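Local coordinates for uricase (Bacillus fastidiosus, PDB 4R8X) that catalyses the oxidation of urate to 5-hydroxyisourate with molecular oxygen, the first step of urate breakdown towards allantoin, at the interface of chains A and B. Numbering follows the deposited sequence. Chains: chain A/B, Uricase.

The interface of chains A and B. Residues chain A 18, 133-136; chain B 173-175, 237.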
# COMPACT_ATOMS: atom_id res chain seq x y z
N TYR A 18 -5.65 -7.57 -28.56
CA TYR A 18 -5.31 -8.34 -29.76
C TYR A 18 -4.08 -7.82 -30.50
O TYR A 18 -4.13 -7.53 -31.70
CB TYR A 18 -6.54 -8.47 -30.68
CG TYR A 18 -7.66 -9.26 -30.04
CD1 TYR A 18 -7.56 -10.64 -29.91
CD2 TYR A 18 -8.79 -8.64 -29.55
CE1 TYR A 18 -8.57 -11.38 -29.32
CE2 TYR A 18 -9.82 -9.37 -28.96
CZ TYR A 18 -9.70 -10.74 -28.84
OH TYR A 18 -10.71 -11.47 -28.24
N ASP A 133 -10.73 -18.25 -23.74
CA ASP A 133 -10.14 -17.26 -24.64
C ASP A 133 -10.84 -15.91 -24.49
O ASP A 133 -10.57 -14.98 -25.23
CB ASP A 133 -10.22 -17.74 -26.10
CG ASP A 133 -11.64 -17.88 -26.60
OD1 ASP A 133 -12.56 -18.07 -25.77
OD2 ASP A 133 -11.84 -17.83 -27.83
N LEU A 134 -11.74 -15.82 -23.51
CA LEU A 134 -12.51 -14.60 -23.29
C LEU A 134 -12.23 -13.95 -21.94
O LEU A 134 -12.20 -12.72 -21.83
CB LEU A 134 -14.01 -14.91 -23.38
CG LEU A 134 -14.47 -15.48 -24.72
CD1 LEU A 134 -15.97 -15.73 -24.71
CD2 LEU A 134 -14.07 -14.53 -25.85
N VAL A 135 -12.06 -14.77 -20.92
CA VAL A 135 -11.96 -14.29 -19.55
C VAL A 135 -10.54 -14.50 -19.03
O VAL A 135 -9.98 -15.59 -19.18
CB VAL A 135 -12.99 -14.98 -18.63
CG1 VAL A 135 -12.81 -14.51 -17.19
CG2 VAL A 135 -14.41 -14.70 -19.13
N PHE A 136 -9.97 -13.44 -18.46
CA PHE A 136 -8.62 -13.48 -17.92
C PHE A 136 -8.56 -12.90 -16.52
O PHE A 136 -9.34 -12.01 -16.17
CB PHE A 136 -7.65 -12.74 -18.86
CG PHE A 136 -7.68 -13.25 -20.27
CD1 PHE A 136 -6.90 -14.35 -20.65
CD2 PHE A 136 -8.52 -12.67 -21.22
CE1 PHE A 136 -6.96 -14.83 -21.94
CE2 PHE A 136 -8.58 -13.16 -22.50
CZ PHE A 136 -7.79 -14.24 -22.87
N LYS B 173 -13.46 -9.67 -19.15
CA LYS B 173 -13.98 -10.44 -20.28
C LYS B 173 -13.85 -9.62 -21.56
O LYS B 173 -14.43 -8.54 -21.68
CB LYS B 173 -15.44 -10.85 -20.06
CG LYS B 173 -16.00 -11.75 -21.17
CD LYS B 173 -17.45 -12.14 -20.91
CE LYS B 173 -17.96 -13.17 -21.92
NZ LYS B 173 -19.32 -13.67 -21.56
N VAL B 174 -13.10 -10.13 -22.53
CA VAL B 174 -12.82 -9.38 -23.76
C VAL B 174 -13.89 -9.51 -24.86
O VAL B 174 -13.58 -9.52 -26.04
CB VAL B 174 -11.42 -9.70 -24.33
CG1 VAL B 174 -10.34 -9.28 -23.33
CG2 VAL B 174 -11.31 -11.18 -24.67
N SER B 175 -15.15 -9.60 -24.45
CA SER B 175 -16.26 -9.67 -25.40
C SER B 175 -17.59 -9.45 -24.69
O SER B 175 -18.56 -9.01 -25.30
CB SER B 175 -16.29 -11.03 -26.09
OG SER B 175 -16.69 -12.05 -25.19
N HIS B 237 -17.59 -16.39 -18.15
CA HIS B 237 -17.21 -16.80 -19.49
C HIS B 237 -18.42 -17.12 -20.37
O HIS B 237 -18.49 -16.69 -21.53
CB HIS B 237 -16.29 -18.02 -19.39
CG HIS B 237 -16.02 -18.70 -20.70
ND1 HIS B 237 -14.88 -18.46 -21.45
CD2 HIS B 237 -16.74 -19.62 -21.39
CE1 HIS B 237 -14.92 -19.21 -22.54
NE2 HIS B 237 -16.03 -19.92 -22.53
O HOH W 1 -13.10 -10.49 -28.43
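The backbone of A:Leu134 meets B:Val174, while its isobutyl group turns to B:Ser175 and B:His237; the residue buries 84 Å² against chain B. Its carbonyl O accepts a hydrogen bond from the amide N of B:Val174 at 2.8 Å, nearly straight at the hydrogen (167°) and with the donor only slightly tilted from the carbonyl plane. Beside this bond A:Val135 pairs with B:Lys173 as an antiparallel beta bridge, so strand 135-138 of one subunit meets the end of strand 161-173 of the other. Leucine supplies a forked apolar tip whose two methyls both meet the hydroxyl OG of B:Ser175, CD2 at 3.7 Å, and the short serine lets them come close. An alanine here would probably leave a gap against that hydroxyl and the carbonyl end of B:His237, with much of the buried apolar surface lost.

B:Val174 turns CG2 towards chain A from the crowded position between its own N and carbonyl carbon. Beta-branching holds this methyl close to the backbone, where it packs 3.3 Å from the carbonyl O of A:Leu134 and also touches OH of A:Tyr18 and the ring-edge atom CE2 of A:Phe136. The long tyrosine ring ends in a hydroxyl that reaches, through a water, the carbonyl O of B:Val174.

On the other flank, valine suits A:Val135 by setting CG2 close on the helix backbone, 3.5 Å from CA of B:His237 near the end of helix 225-238. With CG anti to its backbone N (chi1 169°), B:His237 brings ND1 to 4.1 Å from CB of A:Leu134. OD1 of A:Asp133 stands 4.9 Å from ND1, where its charge might modestly influence the imidazole. B:Lys173 passes A:Val135 with its apolar stem and carries its polar tip NZ to the carbonyl O of B:His237, linking strand end to helix end from well above the carbonyl plane. Repeated by two-fold symmetry, this patch joins subunits within the uricase tetramer.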